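Local coordinates for protein monalysin (PDB 4MKO) that forms pores in host cell membranes as a secreted beta-barrel toxin, damaging the intestine of Drosophila and lysing cells, at residues Leu59-Thr64 / Thr137-Gln142; Leu75-Thr80 / Asp128-Lys133; Ala148-Ser153 / Arg173-Tyr178; Lys166-Gly171 / Tyr213-Asn218. All coordinates share one frame; numbering follows the deposited sequence.

Contact 1: residues Leu59-Thr64 / Thr137-Gln142; sequences LQYVET and TFVIYQ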
# COMPACT_ATOMS: atom_id res chain seq x y z
N LEU A 59 7.04 -3.82 -3.66
CA LEU A 59 7.43 -5.15 -3.18
C LEU A 59 8.16 -5.00 -1.86
O LEU A 59 9.20 -4.32 -1.78
CB LEU A 59 8.33 -5.81 -4.23
CG LEU A 59 7.65 -6.26 -5.53
CD1 LEU A 59 8.67 -6.86 -6.48
CD2 LEU A 59 6.54 -7.25 -5.26
N GLN A 60 7.60 -5.59 -0.80
CA GLN A 60 8.26 -5.50 0.50
C GLN A 60 8.99 -6.80 0.79
O GLN A 60 8.49 -7.89 0.48
CB GLN A 60 7.30 -5.10 1.62
CG GLN A 60 6.52 -6.24 2.25
CD GLN A 60 5.73 -5.79 3.46
OE1 GLN A 60 5.73 -4.61 3.86
NE2 GLN A 60 4.97 -6.72 4.02
N TYR A 61 10.17 -6.68 1.36
CA TYR A 61 11.04 -7.82 1.66
C TYR A 61 10.40 -8.88 2.57
O TYR A 61 9.80 -8.54 3.59
CB TYR A 61 12.32 -7.29 2.29
CG TYR A 61 13.35 -8.35 2.58
CD1 TYR A 61 14.15 -8.88 1.57
CD2 TYR A 61 13.53 -8.84 3.88
CE1 TYR A 61 15.10 -9.87 1.83
CE2 TYR A 61 14.48 -9.83 4.15
CZ TYR A 61 15.26 -10.34 3.13
OH TYR A 61 16.19 -11.31 3.39
N VAL A 62 10.53 -10.18 2.20
CA VAL A 62 10.05 -11.28 3.03
C VAL A 62 11.29 -12.03 3.58
O VAL A 62 11.47 -12.09 4.79
CB VAL A 62 9.05 -12.23 2.30
CG1 VAL A 62 8.75 -13.48 3.13
CG2 VAL A 62 7.77 -11.49 1.95
N GLU A 63 12.13 -12.59 2.69
CA GLU A 63 13.34 -13.33 3.08
C GLU A 63 14.23 -13.65 1.89
O GLU A 63 13.84 -13.46 0.73
CB GLU A 63 13.00 -14.61 3.88
CG GLU A 63 12.23 -15.67 3.10
CD GLU A 63 12.10 -16.99 3.83
OE1 GLU A 63 12.44 -18.04 3.23
OE2 GLU A 63 11.61 -16.99 4.99
N THR A 64 15.43 -14.15 2.19
CA THR A 64 16.40 -14.56 1.19
C THR A 64 16.76 -16.01 1.52
O THR A 64 16.83 -16.36 2.70
CB THR A 64 17.64 -13.65 1.21
OG1 THR A 64 17.23 -12.29 1.08
CG2 THR A 64 18.64 -14.00 0.12
N THR A 137 20.60 -18.27 -5.20
CA THR A 137 20.19 -17.42 -4.09
C THR A 137 18.98 -16.66 -4.61
O THR A 137 19.02 -16.11 -5.71
CB THR A 137 21.34 -16.54 -3.60
OG1 THR A 137 22.41 -17.39 -3.20
CG2 THR A 137 20.93 -15.67 -2.42
N PHE A 138 17.90 -16.68 -3.83
CA PHE A 138 16.62 -16.09 -4.21
C PHE A 138 16.06 -15.21 -3.12
O PHE A 138 16.25 -15.49 -1.93
CB PHE A 138 15.59 -17.21 -4.54
CG PHE A 138 16.15 -18.28 -5.44
CD1 PHE A 138 16.25 -18.07 -6.81
CD2 PHE A 138 16.68 -19.46 -4.92
CE1 PHE A 138 16.82 -19.05 -7.65
CE2 PHE A 138 17.23 -20.44 -5.75
CZ PHE A 138 17.29 -20.23 -7.12
N VAL A 139 15.37 -14.14 -3.53
CA VAL A 139 14.75 -13.18 -2.62
C VAL A 139 13.26 -13.25 -2.86
O VAL A 139 12.82 -13.28 -4.00
CB VAL A 139 15.29 -11.73 -2.77
CG1 VAL A 139 14.80 -10.86 -1.62
CG2 VAL A 139 16.83 -11.70 -2.85
N ILE A 140 12.51 -13.30 -1.77
CA ILE A 140 11.06 -13.34 -1.78
C ILE A 140 10.53 -12.00 -1.32
O ILE A 140 10.98 -11.48 -0.30
CB ILE A 140 10.54 -14.48 -0.88
CG1 ILE A 140 11.19 -15.83 -1.30
CG2 ILE A 140 9.00 -14.54 -0.90
CD1 ILE A 140 10.86 -17.01 -0.38
N TYR A 141 9.53 -11.48 -2.04
CA TYR A 141 8.87 -10.21 -1.69
C TYR A 141 7.37 -10.41 -1.71
O TYR A 141 6.89 -11.31 -2.40
CB TYR A 141 9.19 -9.12 -2.72
CG TYR A 141 10.65 -8.93 -3.04
CD1 TYR A 141 11.43 -8.02 -2.32
CD2 TYR A 141 11.25 -9.62 -4.09
CE1 TYR A 141 12.78 -7.83 -2.63
CE2 TYR A 141 12.60 -9.43 -4.41
CZ TYR A 141 13.35 -8.51 -3.69
OH TYR A 141 14.68 -8.33 -4.03
N GLN A 142 6.62 -9.55 -1.00
CA GLN A 142 5.14 -9.57 -1.05
C GLN A 142 4.67 -8.20 -1.54
O GLN A 142 5.22 -7.17 -1.14
CB GLN A 142 4.52 -9.88 0.31
CG GLN A 142 3.00 -10.08 0.25
CD GLN A 142 2.35 -10.57 1.52
OE1 GLN A 142 2.98 -10.71 2.58
NE2 GLN A 142 1.06 -10.85 1.42
O HOH W 1 5.10 -9.52 3.78
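Tyr61 and Tyr141 belong to one antiparallel pair, yet their side chains diverge. The Tyr61 ring, with CG anti to the backbone N (chi1 -177°), runs along its own strand. It lies over the backbone N of Glu63, its CE1 touches Val139 CG1 at 3.6 Å, crossing that side chain at about a right angle, and its OH is hydrogen-bonded to Thr64 OG1 at 2.7 Å. The Tyr141 side chain instead crosses Leu59, CB to CB at 3.7 Å, while Gln60 O sits near the plane of its ring, at the edge.

Between the pairs Tyr61/Tyr141 and Glu63/Ile140 the register slips by one residue. Val62 and Glu63 both face Ile140, a classic beta bulge: Ile140 O takes a 2.9 Å bond from Val62 N and a weak one from Glu63 N, and Ile140 N returns a nearly straight bond to Glu63 O. Val62 CB therefore rests on Ile140 CG2 at 3.9 Å, and the extended Glu63 chain lies alongside Ile140, CG to CD1 4.0 Å. Gln60 and Gln142 share a face and are bridged by a water that accepts from Gln60 NE2 and donates to Gln142 OE1, whereas Gln142 NE2 is held by Thr80 O and Gln184 O.

Strand 72-81 packs over the face of Glu63, Ile140 and Gln142 through Leu75, Tyr77 and Leu79, and strand 173-191 flanks strand 136-151 on its other edge.

Contact 2: residues Leu75-Thr80 / Asp128-Lys133; sequences LSYQLT and DTTEMK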
# COMPACT_ATOMS: atom_id res chain seq x y z
N LEU A 75 9.85 -24.80 0.42
CA LEU A 75 10.17 -23.70 1.31
C LEU A 75 8.93 -23.10 1.94
O LEU A 75 7.99 -22.78 1.22
CB LEU A 75 10.95 -22.61 0.53
CG LEU A 75 11.62 -21.54 1.38
CD1 LEU A 75 12.89 -22.08 2.06
CD2 LEU A 75 11.98 -20.35 0.54
N SER A 76 8.92 -22.95 3.27
CA SER A 76 7.84 -22.32 4.03
C SER A 76 8.32 -20.94 4.45
O SER A 76 9.45 -20.79 4.92
CB SER A 76 7.50 -23.13 5.29
OG SER A 76 6.70 -24.26 4.98
N TYR A 77 7.47 -19.93 4.29
CA TYR A 77 7.83 -18.55 4.66
C TYR A 77 6.58 -17.85 5.12
O TYR A 77 5.47 -18.28 4.79
CB TYR A 77 8.51 -17.80 3.50
CG TYR A 77 7.82 -17.98 2.17
CD1 TYR A 77 6.77 -17.14 1.78
CD2 TYR A 77 8.15 -19.04 1.32
CE1 TYR A 77 6.10 -17.33 0.57
CE2 TYR A 77 7.46 -19.26 0.13
CZ TYR A 77 6.45 -18.40 -0.25
OH TYR A 77 5.79 -18.62 -1.44
N GLN A 78 6.75 -16.76 5.87
CA GLN A 78 5.61 -16.03 6.39
C GLN A 78 5.22 -14.85 5.53
O GLN A 78 6.04 -13.98 5.27
CB GLN A 78 5.89 -15.55 7.83
CG GLN A 78 6.08 -16.68 8.87
CD GLN A 78 4.90 -17.61 8.94
OE1 GLN A 78 3.81 -17.22 9.37
NE2 GLN A 78 5.07 -18.83 8.44
N LEU A 79 3.96 -14.83 5.10
CA LEU A 79 3.38 -13.68 4.42
C LEU A 79 2.40 -13.06 5.40
O LEU A 79 2.16 -13.64 6.47
CB LEU A 79 2.68 -14.08 3.11
CG LEU A 79 3.55 -14.70 2.00
CD1 LEU A 79 2.70 -15.00 0.77
CD2 LEU A 79 4.72 -13.80 1.59
N THR A 80 1.84 -11.90 5.08
CA THR A 80 0.84 -11.28 5.95
C THR A 80 -0.39 -10.84 5.17
O THR A 80 -0.33 -10.64 3.95
CB THR A 80 1.43 -10.10 6.76
OG1 THR A 80 1.80 -9.05 5.86
CG2 THR A 80 2.63 -10.50 7.63
N ASP A 128 3.06 -19.60 3.73
CA ASP A 128 2.93 -19.87 2.31
C ASP A 128 4.10 -20.78 1.92
O ASP A 128 5.15 -20.74 2.57
CB ASP A 128 2.89 -18.58 1.49
CG ASP A 128 2.50 -18.82 0.05
OD1 ASP A 128 1.48 -19.50 -0.18
OD2 ASP A 128 3.20 -18.30 -0.86
N THR A 129 3.90 -21.64 0.92
CA THR A 129 4.97 -22.55 0.50
C THR A 129 5.17 -22.49 -1.00
O THR A 129 4.20 -22.26 -1.72
CB THR A 129 4.67 -24.02 0.93
OG1 THR A 129 3.53 -24.51 0.22
CG2 THR A 129 4.49 -24.20 2.45
N THR A 130 6.41 -22.75 -1.45
CA THR A 130 6.79 -22.87 -2.86
C THR A 130 7.86 -23.96 -2.97
O THR A 130 8.87 -23.91 -2.26
CB THR A 130 7.27 -21.53 -3.46
OG1 THR A 130 6.23 -20.56 -3.32
CG2 THR A 130 7.63 -21.64 -4.95
N GLU A 131 7.65 -24.93 -3.87
CA GLU A 131 8.65 -25.96 -4.12
C GLU A 131 9.71 -25.28 -4.97
O GLU A 131 9.39 -24.66 -5.98
CB GLU A 131 8.06 -27.19 -4.83
CG GLU A 131 9.07 -28.33 -4.88
CD GLU A 131 8.58 -29.60 -5.55
OE1 GLU A 131 8.45 -30.63 -4.84
OE2 GLU A 131 8.36 -29.59 -6.78
N MET A 132 10.96 -25.28 -4.49
CA MET A 132 12.05 -24.60 -5.17
C MET A 132 13.24 -25.55 -5.32
O MET A 132 13.41 -26.47 -4.50
CB MET A 132 12.49 -23.36 -4.37
CG MET A 132 11.42 -22.27 -4.28
SD MET A 132 11.96 -20.97 -3.16
CE MET A 132 13.25 -20.21 -4.14
N LYS A 133 14.07 -25.30 -6.32
CA LYS A 133 15.25 -26.10 -6.64
C LYS A 133 16.48 -25.22 -6.77
O LYS A 133 16.42 -24.11 -7.33
CB LYS A 133 15.00 -26.85 -7.97
CG LYS A 133 16.03 -27.93 -8.29
CD LYS A 133 15.70 -28.64 -9.60
CE LYS A 133 16.72 -29.70 -9.94
NZ LYS A 133 16.29 -30.54 -11.09
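The hydroxyl of Tyr77 gathers the side-chain polar contacts here. Its OH is hydrogen-bonded to Thr130 OG1 at 2.7 Å, Thr130 OG1 lying in the ring plane at the edge. It also approaches Asp128 OD2 at 2.7 Å, a weak bond. Arg187 of strand 173-191 binds both hydroxyls, NE to Tyr77 OH and NH2 to Thr130 OG1, so its positive charge stands close to this cluster and probably helps to offset the negative charge of Asp128.

Two hydrogen-bonded pairs carry the backbone. Tyr77 and Asp128 exchange N-H...O bonds, the one from Asp128 N to Tyr77 O being nearly straight at 174°. In the pair Leu75 and Thr130, the N-H of Leu75 meets Thr130 O from above the carbonyl plane.

The crowded first torsion of Tyr77, with CG between backbone N and carbonyl carbon (chi1 45°), folds the ring across the partner strand. Asp128 O then lies 3.6 Å above the ring plane, over its centre, while the carboxylate runs alongside with its plane almost perpendicular to the ring. Leu79 CD1 covers Asp128 CB at 3.7 Å, and Leu75 CD2 meets Met132 SD at 3.8 Å. On the opposite face of the strand pair, Ser76 OG touches Thr129 CG2 at 3.4 Å.

Strands 72-81 and 124-133 form a two-stranded antiparallel sheet within the inferred pore-forming region, its Leu75-Tyr77-Leu79 face lying against strands 46-67 and 136-151. This fits the aerolysin-like fold, whose insertion segment is thought to unfold from the body into a transmembrane beta-hairpin.

Contact 3: residues Ala148-Ser153 / Arg173-Tyr178; sequences AHNATS and RVDLYY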
# COMPACT_ATOMS: atom_id res chain seq x y z
N ALA A 148 -3.66 6.75 -0.18
CA ALA A 148 -3.58 8.11 0.36
C ALA A 148 -4.96 8.43 0.92
O ALA A 148 -5.99 8.00 0.36
CB ALA A 148 -3.21 9.11 -0.73
N HIS A 149 -4.99 9.18 2.02
CA HIS A 149 -6.23 9.49 2.69
C HIS A 149 -6.27 10.95 3.09
O HIS A 149 -5.25 11.52 3.47
CB HIS A 149 -6.30 8.68 4.00
CG HIS A 149 -6.12 7.20 3.87
ND1 HIS A 149 -7.20 6.36 3.63
CD2 HIS A 149 -5.00 6.45 3.91
CE1 HIS A 149 -6.70 5.14 3.58
NE2 HIS A 149 -5.38 5.14 3.74
N ASN A 150 -7.47 11.53 3.06
CA ASN A 150 -7.75 12.84 3.62
C ASN A 150 -8.88 12.61 4.62
O ASN A 150 -10.03 12.46 4.21
CB ASN A 150 -8.17 13.91 2.59
CG ASN A 150 -8.69 15.17 3.30
OD1 ASN A 150 -8.67 15.26 4.54
ND2 ASN A 150 -9.17 16.15 2.56
N ALA A 151 -8.53 12.50 5.90
CA ALA A 151 -9.49 12.34 7.00
C ALA A 151 -9.90 13.77 7.34
O ALA A 151 -9.15 14.52 7.98
CB ALA A 151 -8.83 11.64 8.19
N THR A 152 -11.06 14.17 6.80
CA THR A 152 -11.56 15.55 6.93
C THR A 152 -11.81 15.90 8.42
O THR A 152 -12.25 15.05 9.21
CB THR A 152 -12.76 15.83 6.00
OG1 THR A 152 -13.94 15.19 6.48
CG2 THR A 152 -12.48 15.43 4.54
N SER A 153 -11.41 17.12 8.80
CA SER A 153 -11.53 17.66 10.18
C SER A 153 -10.63 16.97 11.23
O SER A 153 -10.58 17.45 12.36
CB SER A 153 -12.98 17.67 10.67
OG SER A 153 -13.83 18.32 9.74
N ARG A 173 -11.77 24.49 9.23
CA ARG A 173 -11.58 23.06 9.46
C ARG A 173 -10.12 22.72 9.15
O ARG A 173 -9.50 23.42 8.34
CB ARG A 173 -12.54 22.34 8.49
CG ARG A 173 -12.41 20.86 8.35
CD ARG A 173 -13.41 20.43 7.30
NE ARG A 173 -12.74 19.95 6.10
CZ ARG A 173 -13.35 19.74 4.94
NH1 ARG A 173 -14.64 19.99 4.81
NH2 ARG A 173 -12.67 19.27 3.91
N VAL A 174 -9.58 21.64 9.77
CA VAL A 174 -8.20 21.16 9.53
C VAL A 174 -8.26 19.67 9.10
O VAL A 174 -8.66 18.80 9.88
CB VAL A 174 -7.25 21.36 10.74
CG1 VAL A 174 -5.82 20.91 10.41
CG2 VAL A 174 -7.24 22.82 11.20
N ASP A 175 -7.87 19.41 7.86
CA ASP A 175 -7.86 18.05 7.27
C ASP A 175 -6.55 17.34 7.55
O ASP A 175 -5.52 18.00 7.73
CB ASP A 175 -8.13 18.14 5.76
CG ASP A 175 -9.57 18.50 5.41
OD1 ASP A 175 -10.39 18.65 6.34
OD2 ASP A 175 -9.87 18.62 4.21
N LEU A 176 -6.58 15.99 7.61
CA LEU A 176 -5.39 15.19 7.89
C LEU A 176 -5.08 14.27 6.71
O LEU A 176 -5.90 13.42 6.35
CB LEU A 176 -5.57 14.38 9.19
CG LEU A 176 -4.36 13.55 9.64
CD1 LEU A 176 -3.16 14.44 10.02
CD2 LEU A 176 -4.72 12.65 10.83
N TYR A 177 -3.90 14.45 6.11
CA TYR A 177 -3.46 13.66 4.97
C TYR A 177 -2.41 12.69 5.43
O TYR A 177 -1.46 13.10 6.10
CB TYR A 177 -2.86 14.56 3.87
CG TYR A 177 -3.88 15.37 3.11
CD1 TYR A 177 -4.44 16.52 3.67
CD2 TYR A 177 -4.29 15.00 1.83
CE1 TYR A 177 -5.40 17.26 2.98
CE2 TYR A 177 -5.23 15.75 1.13
CZ TYR A 177 -5.79 16.88 1.71
OH TYR A 177 -6.68 17.63 1.01
N TYR A 178 -2.57 11.42 5.09
CA TYR A 178 -1.60 10.40 5.48
C TYR A 178 -1.70 9.22 4.50
O TYR A 178 -2.65 9.15 3.71
CB TYR A 178 -1.84 9.94 6.95
CG TYR A 178 -3.13 9.17 7.10
CD1 TYR A 178 -4.36 9.83 7.21
CD2 TYR A 178 -3.15 7.77 7.04
CE1 TYR A 178 -5.55 9.13 7.32
CE2 TYR A 178 -4.35 7.06 7.11
CZ TYR A 178 -5.54 7.74 7.27
OH TYR A 178 -6.73 7.05 7.28
O HOH W 2 -10.88 20.47 11.95
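Tyr178 and His149 bury the most surface, as partners in an antiparallel hydrogen-bonded pair. The crowded first torsion of Tyr178 (chi1 69°) brings its ring against the CB side of the histidine: His149 CB stands over the tyrosine face, 3.7 Å from the centroid, and the ring planes, only 13° apart, are displaced so far that little of one ring covers the other. Both imidazole nitrogens are engaged, ND1 by Thr52 and NE2 by Ser180, while Tyr178 OH bonds to Tyr95.

Asn150 comes next. Its amide is stacked on the Tyr177 ring, planes 24° apart, and ND2 donates to Asp175 OD2 at 3.1 Å, reaching it from above the carboxylate plane. Arg173 grips the same carboxylate side-on, NE to OD1 at 2.7 Å and NH2 to OD2 at 2.9 Å, both on syn lone pairs. Ser153 N adds a bond to OD1, so each oxygen accepts twice and the group is fixed in its rotation, probably stabilised as an anion. Thr152 CB covers one guanidinium face.

Where strand 136-151 ends, the carboxylate thus takes over from backbone pairing, at the seam between the neighbouring strands 136-151 and 173-191 in the large mixed sheet of this aerolysin-like toxin.

Contact 4: residues Lys166-Gly171 / Tyr213-Asn218; sequences KTQAVG and YNPGSN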
# COMPACT_ATOMS: atom_id res chain seq x y z
N LYS A 166 0.40 15.32 6.70
CA LYS A 166 0.26 16.75 6.39
C LYS A 166 -1.13 17.19 6.79
O LYS A 166 -2.09 16.47 6.54
CB LYS A 166 0.46 17.03 4.89
CG LYS A 166 1.86 16.69 4.40
CD LYS A 166 2.09 16.99 2.93
CE LYS A 166 3.56 16.91 2.61
NZ LYS A 166 3.85 17.16 1.16
N THR A 167 -1.24 18.36 7.42
CA THR A 167 -2.57 18.92 7.72
C THR A 167 -2.80 20.05 6.74
O THR A 167 -1.85 20.74 6.34
CB THR A 167 -2.75 19.36 9.18
OG1 THR A 167 -1.89 20.45 9.48
CG2 THR A 167 -2.57 18.22 10.18
N GLN A 168 -4.07 20.27 6.38
CA GLN A 168 -4.42 21.33 5.44
C GLN A 168 -5.65 22.04 5.95
O GLN A 168 -6.62 21.39 6.36
CB GLN A 168 -4.67 20.74 4.05
CG GLN A 168 -5.10 21.76 2.97
CD GLN A 168 -3.96 22.64 2.51
OE1 GLN A 168 -2.85 22.17 2.24
NE2 GLN A 168 -4.22 23.93 2.41
N ALA A 169 -5.63 23.37 5.93
CA ALA A 169 -6.80 24.12 6.42
C ALA A 169 -7.81 24.32 5.30
O ALA A 169 -7.44 24.60 4.16
CB ALA A 169 -6.35 25.46 6.99
N VAL A 170 -9.10 24.11 5.61
CA VAL A 170 -10.20 24.29 4.65
C VAL A 170 -11.14 25.18 5.42
O VAL A 170 -11.78 24.72 6.36
CB VAL A 170 -10.90 22.96 4.24
CG1 VAL A 170 -12.00 23.23 3.20
CG2 VAL A 170 -9.90 21.93 3.71
N GLY A 171 -11.12 26.48 5.11
CA GLY A 171 -11.89 27.44 5.89
C GLY A 171 -11.39 27.38 7.33
O GLY A 171 -10.18 27.53 7.56
N TYR A 213 3.36 14.78 -3.08
CA TYR A 213 1.98 15.20 -3.03
C TYR A 213 1.95 16.54 -2.34
O TYR A 213 2.65 16.75 -1.35
CB TYR A 213 1.05 14.18 -2.34
CG TYR A 213 -0.38 14.66 -2.31
CD1 TYR A 213 -1.12 14.82 -3.49
CD2 TYR A 213 -0.98 15.05 -1.12
CE1 TYR A 213 -2.41 15.34 -3.48
CE2 TYR A 213 -2.28 15.55 -1.09
CZ TYR A 213 -2.99 15.71 -2.27
OH TYR A 213 -4.25 16.23 -2.24
N ASN A 214 1.14 17.43 -2.88
CA ASN A 214 0.98 18.78 -2.38
C ASN A 214 -0.50 18.99 -2.06
O ASN A 214 -1.29 19.20 -2.99
CB ASN A 214 1.48 19.75 -3.46
CG ASN A 214 1.55 21.18 -3.02
OD1 ASN A 214 0.79 21.61 -2.16
ND2 ASN A 214 2.45 21.94 -3.63
N PRO A 215 -0.92 18.92 -0.77
CA PRO A 215 -2.35 19.08 -0.44
C PRO A 215 -2.86 20.46 -0.83
O PRO A 215 -4.04 20.62 -1.17
CB PRO A 215 -2.41 18.90 1.09
CG PRO A 215 -1.15 18.23 1.46
CD PRO A 215 -0.12 18.65 0.44
N GLY A 216 -1.94 21.44 -0.81
CA GLY A 216 -2.24 22.82 -1.15
C GLY A 216 -2.90 23.01 -2.49
O GLY A 216 -3.84 23.78 -2.61
N SER A 217 -2.40 22.33 -3.51
CA SER A 217 -2.93 22.40 -4.87
C SER A 217 -3.63 21.08 -5.26
O SER A 217 -4.12 20.97 -6.38
CB SER A 217 -1.78 22.67 -5.85
OG SER A 217 -0.74 21.72 -5.69
N ASN A 218 -3.66 20.08 -4.33
CA ASN A 218 -4.19 18.73 -4.63
C ASN A 218 -3.51 18.22 -5.90
O ASN A 218 -4.15 17.82 -6.88
CB ASN A 218 -5.74 18.71 -4.73
CG ASN A 218 -6.31 17.31 -4.97
OD1 ASN A 218 -5.73 16.30 -4.54
ND2 ASN A 218 -7.42 17.24 -5.72
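Lys166 makes the tight end of this contact. Its chain is extended beyond CG and reaches past the proline ring of Pro215, crossing it at about a right angle, with CD 3.7 Å from Pro215 CD and 3.8 Å from its CG. At the tip, NZ donates to Tyr213 O at 2.8 Å, nearly along the C=O axis. The ammonium is also bound by the carbonyl oxygens of Leu209 and Met210 at the C-terminal end of helix 201-211. Three backbone acceptors thus hold the charge, where the helix dipole would be expected to suit a cation.

The join is between strand 165-170, in the large mixed sheet of the aerolysin-like fold, and the turn following the short strand 213-214, which pairs with strand 219-220 in a small separate hairpin. Within this hairpin, Tyr213 OH donates to Asn218 OD1 at 2.7 Å, and the Tyr213 ring stacks with Phe222.

Gln168 marks the looser side. With CG anti to the backbone N, the bend at chi2 (74°) places its OE1 beside the turn, 3.5 Å from Pro215 CB. Gly216 N lies 3.3 Å from the same OE1 but at an angle too poor for a hydrogen bond. Beyond Gln168 the strand draws away from the turn, on the solvent side of the contact.

Contacts 1 and 2 lie at one end of the elongated chain and contacts 3 and 4 at the other. Centres of contacts 1 and 2 are 10 Å apart, and the strand pair of contact 2, in the inferred pore-forming region, is tied to the sheet of contact 1 by Gln142 NE2 to Thr80 O, 2.9 Å. Contacts 3 and 4, centres 8 Å apart, share sheet bonds: Tyr177 N to Lys166 O, 2.7 Å, and Asp175 N to Gln168 O, 2.8 Å. Strand 136-151 spans both ends, carrying contacts 1 and 3, centres 33 Å apart. A mercury ion lies about 6 Å from the Leu59 side chain, a zinc ion about 13 Å from that of Tyr213.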